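Local coordinates for protein nucleoporin NUP170 (Chaetomium thermophilum, PDB 5HAX) that binds the nucleoporin Nup53 through its N-terminal domain and probably serves as a scaffold component of the symmetric core of the nuclear pore, at residues A[49-55]-A[482-488]; A[87-93]-A[108-114]. All coordinates share one frame. Where two conformers were deposited one is given. Residues are numbered along the deposited sequence.

Contact 1: residues A[49-55]-A[482-488]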
ATOM      1  N   PRO A  49      -6.977 -13.062  -6.847  1.00 40.75           N
ATOM      2  CA  PRO A  49      -6.415 -11.725  -6.603  1.00 39.92           C
ATOM      3  C   PRO A  49      -5.215 -11.732  -5.672  1.00 38.22           C
ATOM      4  O   PRO A  49      -4.417 -10.787  -5.712  1.00 43.92           O
ATOM      5  CB  PRO A  49      -7.595 -10.961  -5.984  1.00 40.58           C
ATOM      6  CG  PRO A  49      -8.386 -12.020  -5.291  1.00 40.53           C
ATOM      7  CD  PRO A  49      -8.245 -13.267  -6.126  1.00 45.45           C
ATOM      8  N   PHE A  50      -5.071 -12.763  -4.844  1.00 33.59           N
ATOM      9  CA  PHE A  50      -3.948 -12.918  -3.933  1.00 39.10           C
ATOM     10  C   PHE A  50      -3.531 -14.380  -3.947  1.00 41.04           C
ATOM     11  O   PHE A  50      -4.299 -15.254  -4.355  1.00 41.56           O
ATOM     12  CB  PHE A  50      -4.309 -12.502  -2.498  1.00 40.03           C
ATOM     13  CG  PHE A  50      -4.814 -11.090  -2.370  1.00 41.38           C
ATOM     14  CD1 PHE A  50      -3.976 -10.082  -1.928  1.00 39.56           C
ATOM     15  CD2 PHE A  50      -6.130 -10.776  -2.671  1.00 37.95           C
ATOM     16  CE1 PHE A  50      -4.437  -8.785  -1.796  1.00 41.83           C
ATOM     17  CE2 PHE A  50      -6.596  -9.479  -2.544  1.00 37.98           C
ATOM     18  CZ  PHE A  50      -5.748  -8.485  -2.105  1.00 36.37           C
ATOM     19  N   HIS A  51      -2.308 -14.653  -3.494  1.00 38.23           N
ATOM     20  CA  HIS A  51      -1.905 -16.040  -3.305  1.00 46.71           C
ATOM     21  C   HIS A  51      -0.697 -16.107  -2.382  1.00 41.23           C
ATOM     22  O   HIS A  51       0.074 -15.148  -2.267  1.00 44.50           O
ATOM     23  CB  HIS A  51      -1.610 -16.736  -4.644  1.00 44.88           C
ATOM     24  CG  HIS A  51      -0.403 -16.218  -5.367  1.00 45.99           C
ATOM     25  ND1 HIS A  51      -0.055 -14.884  -5.392  1.00 56.74           N
ATOM     26  CD2 HIS A  51       0.526 -16.862  -6.113  1.00 57.96           C
ATOM     27  CE1 HIS A  51       1.041 -14.731  -6.115  1.00 49.59           C
ATOM     28  NE2 HIS A  51       1.415 -15.916  -6.562  1.00 57.85           N
ATOM     29  N   VAL A  52      -0.561 -17.249  -1.711  1.00 41.63           N
ATOM     30  CA  VAL A  52       0.542 -17.488  -0.788  1.00 42.83           C
ATOM     31  C   VAL A  52       1.792 -17.819  -1.592  1.00 40.49           C
ATOM     32  O   VAL A  52       1.763 -18.685  -2.472  1.00 45.67           O
ATOM     33  CB  VAL A  52       0.198 -18.629   0.187  1.00 47.10           C
ATOM     34  CG1 VAL A  52       1.339 -18.862   1.169  1.00 45.54           C
ATOM     35  CG2 VAL A  52      -1.096 -18.330   0.935  1.00 48.12           C
ATOM     36  N   VAL A  53       2.900 -17.144  -1.278  1.00 44.34           N
ATOM     37  CA  VAL A  53       4.145 -17.326  -2.025  1.00 48.00           C
ATOM     38  C   VAL A  53       5.165 -18.134  -1.226  1.00 56.05           C
ATOM     39  O   VAL A  53       5.972 -18.865  -1.808  1.00 59.58           O
ATOM     40  CB  VAL A  53       4.734 -15.967  -2.457  1.00 53.78           C
ATOM     41  CG1 VAL A  53       3.871 -15.347  -3.550  1.00 56.30           C
ATOM     42  CG2 VAL A  53       4.878 -15.023  -1.276  1.00 55.13           C
ATOM     43  N   ARG A  54       5.150 -18.020   0.100  1.00 49.08           N
ATOM     44  CA  ARG A  54       6.053 -18.818   0.927  1.00 56.36           C
ATOM     45  C   ARG A  54       5.616 -18.716   2.384  1.00 54.71           C
ATOM     46  O   ARG A  54       4.743 -17.919   2.736  1.00 52.36           O
ATOM     47  CB  ARG A  54       7.511 -18.373   0.767  1.00 54.11           C
ATOM     48  CG  ARG A  54       7.784 -16.977   1.278  1.00 54.64           C
ATOM     49  CD  ARG A  54       9.167 -16.485   0.883  1.00 61.58           C
ATOM     50  NE  ARG A  54       9.190 -15.027   0.799  1.00 62.90           N
ATOM     51  CZ  ARG A  54       9.174 -14.328  -0.334  1.00 60.28           C
ATOM     52  NH1 ARG A  54       9.185 -13.003  -0.285  1.00 68.13           N
ATOM     53  NH2 ARG A  54       9.156 -14.937  -1.513  1.00 63.04           N
ATOM     54  N   HIS A  55       6.241 -19.540   3.230  1.00 52.75           N
ATOM     55  CA  HIS A  55       5.940 -19.588   4.655  1.00 51.69           C
ATOM     56  C   HIS A  55       7.237 -19.728   5.442  1.00 56.11           C
ATOM     57  O   HIS A  55       8.218 -20.293   4.951  1.00 54.47           O
ATOM     58  CB  HIS A  55       4.992 -20.747   4.992  1.00 64.60           C
ATOM     59  CG  HIS A  55       5.631 -22.099   4.893  1.00 79.57           C
ATOM     60  ND1 HIS A  55       5.717 -22.798   3.709  1.00 91.00           N
ATOM     61  CD2 HIS A  55       6.212 -22.879   5.835  1.00 84.14           C
ATOM     62  CE1 HIS A  55       6.325 -23.951   3.924  1.00 98.32           C
ATOM     63  NE2 HIS A  55       6.635 -24.026   5.206  1.00 98.46           N
ATOM     64  N   VAL A 482       4.901 -17.651   9.780  1.00 45.98           N
ATOM     65  CA  VAL A 482       4.552 -16.436   9.048  1.00 47.81           C
ATOM     66  C   VAL A 482       4.342 -16.824   7.590  1.00 51.31           C
ATOM     67  O   VAL A 482       5.252 -17.369   6.953  1.00 47.86           O
ATOM     68  CB  VAL A 482       5.647 -15.361   9.169  1.00 51.36           C
ATOM     69  CG1 VAL A 482       5.308 -14.139   8.313  1.00 48.83           C
ATOM     70  CG2 VAL A 482       5.850 -14.963  10.622  1.00 49.52           C
ATOM     71  N   HIS A 483       3.153 -16.539   7.068  1.00 47.00           N
ATOM     72  CA  HIS A 483       2.823 -16.787   5.671  1.00 46.71           C
ATOM     73  C   HIS A 483       2.853 -15.474   4.897  1.00 46.42           C
ATOM     74  O   HIS A 483       2.326 -14.459   5.362  1.00 48.91           O
ATOM     75  CB  HIS A 483       1.440 -17.430   5.541  1.00 50.36           C
ATOM     76  CG  HIS A 483       1.249 -18.640   6.401  1.00 56.76           C
ATOM     77  ND1 HIS A 483       1.382 -19.926   5.920  1.00 57.35           N
ATOM     78  CD2 HIS A 483       0.930 -18.762   7.713  1.00 59.28           C
ATOM     79  CE1 HIS A 483       1.156 -20.785   6.898  1.00 62.63           C
ATOM     80  NE2 HIS A 483       0.879 -20.105   7.996  1.00 66.29           N
ATOM     81  N   ILE A 484       3.470 -15.497   3.717  1.00 45.57           N
ATOM     82  CA  ILE A 484       3.565 -14.320   2.858  1.00 42.84           C
ATOM     83  C   ILE A 484       2.477 -14.418   1.796  1.00 45.44           C
ATOM     84  O   ILE A 484       2.420 -15.393   1.037  1.00 43.69           O
ATOM     85  CB  ILE A 484       4.953 -14.201   2.208  1.00 47.02           C
ATOM     86  CG1 ILE A 484       6.060 -14.246   3.267  1.00 44.83           C
ATOM     87  CG2 ILE A 484       5.039 -12.911   1.401  1.00 45.68           C
ATOM     88  CD1 ILE A 484       6.010 -13.113   4.279  1.00 39.42           C
ATOM     89  N   VAL A 485       1.618 -13.405   1.744  1.00 41.85           N
ATOM     90  CA  VAL A 485       0.555 -13.299   0.750  1.00 39.29           C
ATOM     91  C   VAL A 485       0.885 -12.118  -0.149  1.00 42.60           C
ATOM     92  O   VAL A 485       1.239 -11.041   0.345  1.00 40.15           O
ATOM     93  CB  VAL A 485      -0.820 -13.117   1.416  1.00 40.51           C
ATOM     94  CG1 VAL A 485      -1.919 -13.026   0.361  1.00 36.00           C
ATOM     95  CG2 VAL A 485      -1.096 -14.256   2.388  1.00 45.52           C
ATOM     96  N   ARG A 486       0.764 -12.316  -1.460  1.00 43.28           N
ATOM     97  CA  ARG A 486       1.139 -11.313  -2.452  1.00 42.26           C
ATOM     98  C   ARG A 486      -0.071 -10.948  -3.301  1.00 37.40           C
ATOM     99  O   ARG A 486      -0.811 -11.829  -3.750  1.00 39.12           O
ATOM    100  CB  ARG A 486       2.276 -11.823  -3.343  1.00 46.49           C
ATOM    101  CG  ARG A 486       2.684 -10.861  -4.455  1.00 53.53           C
ATOM    102  CD  ARG A 486       3.800 -11.445  -5.308  1.00 49.52           C
ATOM    103  NE  ARG A 486       5.024 -11.652  -4.536  1.00 58.97           N
ATOM    104  CZ  ARG A 486       5.969 -12.536  -4.843  1.00 68.09           C
ATOM    105  NH1 ARG A 486       5.840 -13.316  -5.908  1.00 62.89           N
ATOM    106  NH2 ARG A 486       7.045 -12.647  -4.077  1.00 63.99           N
ATOM    107  N   ARG A 487      -0.261  -9.649  -3.514  1.00 42.35           N
ATOM    108  CA  ARG A 487      -1.270  -9.162  -4.442  1.00 37.61           C
ATOM    109  C   ARG A 487      -0.832  -9.432  -5.876  1.00 41.36           C
ATOM    110  O   ARG A 487       0.328  -9.213  -6.239  1.00 40.01           O
ATOM    111  CB  ARG A 487      -1.486  -7.662  -4.222  1.00 40.42           C
ATOM    112  CG  ARG A 487      -2.344  -6.956  -5.262  1.00 42.95           C
ATOM    113  CD  ARG A 487      -3.759  -7.492  -5.286  1.00 40.05           C
ATOM    114  NE  ARG A 487      -4.630  -6.665  -6.119  1.00 38.96           N
ATOM    115  CZ  ARG A 487      -5.668  -7.122  -6.813  1.00 35.67           C
ATOM    116  NH1 ARG A 487      -5.983  -8.412  -6.792  1.00 34.91           N
ATOM    117  NH2 ARG A 487      -6.392  -6.283  -7.539  1.00 35.54           N
ATOM    118  N   ARG A 488      -1.765  -9.909  -6.696  1.00 39.13           N
ATOM    119  CA  ARG A 488      -1.500 -10.198  -8.100  1.00 41.68           C
ATOM    120  C   ARG A 488      -2.042  -9.077  -8.976  1.00 46.48           C
ATOM    121  O   ARG A 488      -3.179  -8.631  -8.791  1.00 42.83           O
ATOM    122  CB  ARG A 488      -2.113 -11.537  -8.506  1.00 45.80           C
ATOM    123  CG  ARG A 488      -1.342 -12.715  -7.946  1.00 49.94           C
ATOM    124  CD  ARG A 488      -2.023 -14.041  -8.200  1.00 60.71           C
ATOM    125  NE  ARG A 488      -1.704 -14.591  -9.514  1.00 50.87           N
ATOM    126  CZ  ARG A 488      -1.608 -15.891  -9.781  1.00 76.65           C
ATOM    127  NH1 ARG A 488      -1.315 -16.292 -11.011  1.00 83.94           N
ATOM    128  NH2 ARG A 488      -1.800 -16.793  -8.826  1.00 63.91           N
TER
HETATM  129  O   HOH W   1       8.670 -11.631  -2.430  1.00 66.19           O
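Many beta propellers close their ring by letting an early strand complete the last blade, and here the join follows this "velcro" principle: strand 50-57, from early in the chain, adds itself as the outermost strand beside 481-487, completing an antiparallel four-stranded blade with 473-478 and 440-445. His51 and Arg486 form a hydrogen-bonded pair, His51 N donating to Arg486 O (3.2 Å) and Arg486 N to His51 O (3.0 Å). Over one face of the His51 ring lies Arg488, two residues beyond Arg486, in a CH-pi contact with CD 3.8 Å from the ring centroid. Ile484 sits opposite a classic beta bulge: its O accepts from Val53 N and its N donates to Arg54 O, both at 2.9 Å, so two residues of 50-55 face one of 482-487. Val53, with near-helical backbone angles, points its side chain toward the partner strand, and its CG2 lies 3.4 Å from Ile484 CG2. Arg486, salt-bridged through NE to Glu473 on the neighbouring strand, stretches past Val53 to Arg54. The like charges are separated by 4.0 Å between Arg54 NH2 and Arg486 NH2, and a water accepts from Arg54 NH1 at 2.6 Å and, weakly, from Arg486 NH2 at 2.5 Å.

Contact 2: residues A[87-93]-A[108-114]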
ATOM      1  N   SER A  87       7.000 -12.800  23.398  1.00 45.26           N
ATOM      2  CA  SER A  87       7.239 -12.495  24.801  1.00 44.99           C
ATOM      3  C   SER A  87       6.840 -13.694  25.649  1.00 48.77           C
ATOM      4  O   SER A  87       5.794 -14.307  25.416  1.00 52.42           O
ATOM      5  CB  SER A  87       6.463 -11.251  25.244  1.00 42.50           C
ATOM      6  OG  SER A  87       5.066 -11.485  25.253  1.00 46.83           O
ATOM      7  N   ILE A  88       7.689 -14.037  26.615  1.00 52.46           N
ATOM      8  CA  ILE A  88       7.425 -15.115  27.566  1.00 48.49           C
ATOM      9  C   ILE A  88       7.632 -14.532  28.956  1.00 51.43           C
ATOM     10  O   ILE A  88       8.772 -14.265  29.358  1.00 51.27           O
ATOM     11  CB  ILE A  88       8.334 -16.333  27.342  1.00 58.63           C
ATOM     12  CG1 ILE A  88       8.154 -16.883  25.925  1.00 57.82           C
ATOM     13  CG2 ILE A  88       8.025 -17.423  28.359  1.00 61.61           C
ATOM     14  CD1 ILE A  88       9.172 -16.371  24.940  1.00 65.46           C
ATOM     15  N   ASP A  89       6.535 -14.340  29.689  0.50 46.56           N
ATOM     16  CA  ASP A  89       6.574 -13.713  31.004  0.50 52.62           C
ATOM     17  C   ASP A  89       7.297 -12.372  30.928  0.50 60.60           C
ATOM     18  O   ASP A  89       6.798 -11.437  30.295  0.50 52.75           O
ATOM     19  CB  ASP A  89       7.233 -14.650  32.021  0.50 50.97           C
ATOM     20  CG  ASP A  89       6.446 -15.933  32.223  0.50 55.36           C
ATOM     21  OD1 ASP A  89       5.197 -15.872  32.250  0.50 59.62           O
ATOM     22  OD2 ASP A  89       7.075 -17.004  32.351  0.50 64.11           O
ATOM     23  N   SER A  90       8.471 -12.262  31.551  1.00 52.27           N
ATOM     24  CA  SER A  90       9.237 -11.020  31.575  1.00 53.57           C
ATOM     25  C   SER A  90      10.355 -10.990  30.536  1.00 47.15           C
ATOM     26  O   SER A  90      11.236 -10.127  30.620  1.00 52.58           O
ATOM     27  CB  SER A  90       9.829 -10.799  32.969  1.00 49.89           C
ATOM     28  OG  SER A  90      10.674 -11.873  33.343  1.00 53.09           O
ATOM     29  N   SER A  91      10.341 -11.900  29.562  1.00 49.04           N
ATOM     30  CA  SER A  91      11.402 -12.007  28.569  1.00 56.23           C
ATOM     31  C   SER A  91      10.844 -11.790  27.169  1.00 52.33           C
ATOM     32  O   SER A  91       9.709 -12.169  26.870  1.00 51.50           O
ATOM     33  CB  SER A  91      12.094 -13.373  28.652  1.00 55.11           C
ATOM     34  OG  SER A  91      12.808 -13.508  29.868  1.00 68.38           O
ATOM     35  N   LEU A  92      11.662 -11.180  26.308  1.00 45.55           N
ATOM     36  CA  LEU A  92      11.275 -10.833  24.946  1.00 45.79           C
ATOM     37  C   LEU A  92      12.317 -11.341  23.961  1.00 53.58           C
ATOM     38  O   LEU A  92      13.522 -11.234  24.211  1.00 52.54           O
ATOM     39  CB  LEU A  92      11.118  -9.317  24.795  1.00 46.70           C
ATOM     40  CG  LEU A  92      10.808  -8.808  23.387  1.00 49.36           C
ATOM     41  CD1 LEU A  92       9.492  -9.382  22.880  1.00 48.54           C
ATOM     42  CD2 LEU A  92      10.781  -7.292  23.381  1.00 48.53           C
ATOM     43  N   PHE A  93      11.850 -11.870  22.828  1.00 53.99           N
ATOM     44  CA  PHE A  93      12.730 -12.436  21.809  1.00 55.13           C
ATOM     45  C   PHE A  93      12.273 -11.981  20.429  1.00 52.70           C
ATOM     46  O   PHE A  93      11.121 -12.210  20.050  1.00 50.84           O
ATOM     47  CB  PHE A  93      12.744 -13.965  21.888  1.00 55.52           C
ATOM     48  CG  PHE A  93      13.257 -14.492  23.195  1.00 62.79           C
ATOM     49  CD1 PHE A  93      14.618 -14.621  23.415  1.00 58.37           C
ATOM     50  CD2 PHE A  93      12.380 -14.851  24.205  1.00 59.01           C
ATOM     51  CE1 PHE A  93      15.095 -15.102  24.620  1.00 61.92           C
ATOM     52  CE2 PHE A  93      12.851 -15.333  25.412  1.00 65.64           C
ATOM     53  CZ  PHE A  93      14.212 -15.458  25.619  1.00 62.46           C
ATOM     54  N   GLU A 108      15.953  -9.479  28.236  1.00 62.20           N
ATOM     55  CA  GLU A 108      15.377 -10.022  29.460  1.00 57.72           C
ATOM     56  C   GLU A 108      15.622  -9.113  30.659  1.00 60.34           C
ATOM     57  O   GLU A 108      15.557  -9.576  31.802  1.00 68.19           O
ATOM     58  CB  GLU A 108      15.935 -11.421  29.726  1.00 60.96           C
ATOM     59  CG  GLU A 108      16.035 -12.273  28.465  1.00 67.89           C
ATOM     60  CD  GLU A 108      16.375 -13.724  28.749  1.00 82.97           C
ATOM     61  OE1 GLU A 108      16.024 -14.220  29.840  1.00 79.90           O
ATOM     62  OE2 GLU A 108      16.994 -14.368  27.876  1.00 88.02           O
ATOM     63  N   GLU A 109      15.892  -7.826  30.425  1.00 59.36           N
ATOM     64  CA  GLU A 109      16.090  -6.898  31.533  1.00 64.34           C
ATOM     65  C   GLU A 109      14.811  -6.704  32.335  1.00 72.11           C
ATOM     66  O   GLU A 109      14.873  -6.448  33.543  1.00 72.66           O
ATOM     67  CB  GLU A 109      16.577  -5.544  31.012  1.00 66.90           C
ATOM     68  CG  GLU A 109      17.848  -5.602  30.183  1.00 79.21           C
ATOM     69  CD  GLU A 109      18.999  -6.252  30.922  1.00 87.02           C
ATOM     70  OE1 GLU A 109      19.420  -7.356  30.516  1.00 85.37           O
ATOM     71  OE2 GLU A 109      19.484  -5.658  31.909  1.00101.69           O
ATOM     72  N   ALA A 110      13.654  -6.816  31.685  1.00 69.85           N
ATOM     73  CA  ALA A 110      12.388  -6.529  32.343  1.00 69.87           C
ATOM     74  C   ALA A 110      12.189  -7.421  33.561  1.00 58.94           C
ATOM     75  O   ALA A 110      12.589  -8.589  33.584  1.00 58.32           O
ATOM     76  CB  ALA A 110      11.224  -6.715  31.368  1.00 65.09           C
ATOM     77  N   THR A 111      11.549  -6.849  34.578  1.00 56.01           N
ATOM     78  CA  THR A 111      11.320  -7.526  35.847  1.00 69.17           C
ATOM     79  C   THR A 111       9.925  -8.121  35.967  1.00 65.65           C
ATOM     80  O   THR A 111       9.746  -9.097  36.702  1.00 61.28           O
ATOM     81  CB  THR A 111      11.558  -6.555  37.015  1.00 73.19           C
ATOM     82  OG1 THR A 111      11.118  -7.156  38.239  1.00 93.23           O
ATOM     83  CG2 THR A 111      10.817  -5.231  36.804  1.00 64.46           C
ATOM     84  N   HIS A 112       8.942  -7.575  35.255  1.00 58.66           N
ATOM     85  CA  HIS A 112       7.558  -8.023  35.337  1.00 55.14           C
ATOM     86  C   HIS A 112       7.046  -8.446  33.963  1.00 53.48           C
ATOM     87  O   HIS A 112       7.688  -8.224  32.932  1.00 51.80           O
ATOM     88  CB  HIS A 112       6.666  -6.923  35.925  1.00 53.02           C
ATOM     89  CG  HIS A 112       6.888  -6.686  37.387  1.00 58.84           C
ATOM     90  ND1 HIS A 112       7.696  -5.678  37.865  1.00 62.66           N
ATOM     91  CD2 HIS A 112       6.412  -7.334  38.476  1.00 57.51           C
ATOM     92  CE1 HIS A 112       7.705  -5.711  39.186  1.00 63.70           C
ATOM     93  NE2 HIS A 112       6.934  -6.707  39.582  1.00 61.21           N
ATOM     94  N   THR A 113       5.865  -9.067  33.971  1.00 50.22           N
ATOM     95  CA  THR A 113       5.286  -9.642  32.761  1.00 47.36           C
ATOM     96  C   THR A 113       5.103  -8.584  31.679  1.00 48.53           C
ATOM     97  O   THR A 113       4.569  -7.502  31.935  1.00 42.66           O
ATOM     98  CB  THR A 113       3.937 -10.288  33.088  1.00 52.34           C
ATOM     99  OG1 THR A 113       4.096 -11.213  34.170  1.00 49.36           O
ATOM    100  CG2 THR A 113       3.370 -11.015  31.872  1.00 49.39           C
ATOM    101  N   ILE A 114       5.536  -8.910  30.464  1.00 44.79           N
ATOM    102  CA  ILE A 114       5.332  -8.036  29.312  1.00 37.97           C
ATOM    103  C   ILE A 114       3.897  -8.191  28.827  1.00 36.78           C
ATOM    104  O   ILE A 114       3.417  -9.311  28.619  1.00 36.82           O
ATOM    105  CB  ILE A 114       6.334  -8.369  28.194  1.00 46.21           C
ATOM    106  CG1 ILE A 114       7.754  -7.999  28.631  1.00 50.49           C
ATOM    107  CG2 ILE A 114       5.979  -7.626  26.904  1.00 39.33           C
ATOM    108  CD1 ILE A 114       8.836  -8.564  27.734  1.00 48.34           C
TER
HETATM  109  O   HOH W   2       4.686 -11.892  27.962  1.00 41.57           O
HETATM  110  O   HOH W   3      13.074 -10.862  32.596  1.00 41.23           O
HETATM  111  O   HOH W   4      12.796  -8.224  29.220  1.00 54.19           O
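Ile114 lays its side chain along the hairpin 87-93, with CD1 3.8 Å from Leu92 CB and 4.0 Å from Ser90 C, and CG2 4.0 Å from Ser87 CB. Its backbone holds the turn too: Ile114 N donates to Asp89 O at 2.8 Å. Asp89 takes the positive-phi position of the type II' turn from Ile88 to Ser91, its carboxylate OD1 held by Phe72 N. At Ser90 direct contact and water share the work: its CB lies 3.3 Å from His112 O, and one water accepts a hydrogen bond from Ala110 N (3.0 Å) and donates one to Ser90 O (2.8 Å). Farther along, Ser91 OG makes only a weak hydrogen bond to Glu108 OE1 (3.3 Å); that carboxylate also has a long, weak ion pair with a basic side chain of the Nup53 chain. The 108-114 loop leads from strand 105-107, outermost in one blade, into strand 114-120 of the next, wrapping the hairpin of the middle strands, a typical blade-to-blade connection of a beta propeller.

How the contacts relate
Both contacts belong to the same propeller but solve different problems of chain connection. Contact 1 joins strands 427 residues apart, and contact 2, nested inside the loop it closes, joins pieces only 15 apart. Their centres are 32 Å apart and their nearest atoms about 11 Å, so they do not touch; Tyr97, just beyond strand 91-96 of contact 2's blade, nevertheless packs on Val482 and Ile484 of contact 1. Each is partly buried, but contact 1 lies nearer the chain centre (15 Å against 34 Å). Its chemistry is that of a sheet, a ladder of backbone bonds flanked by arginines, whereas contact 2 relies on one direct backbone bond, one isoleucine and several bridging waters.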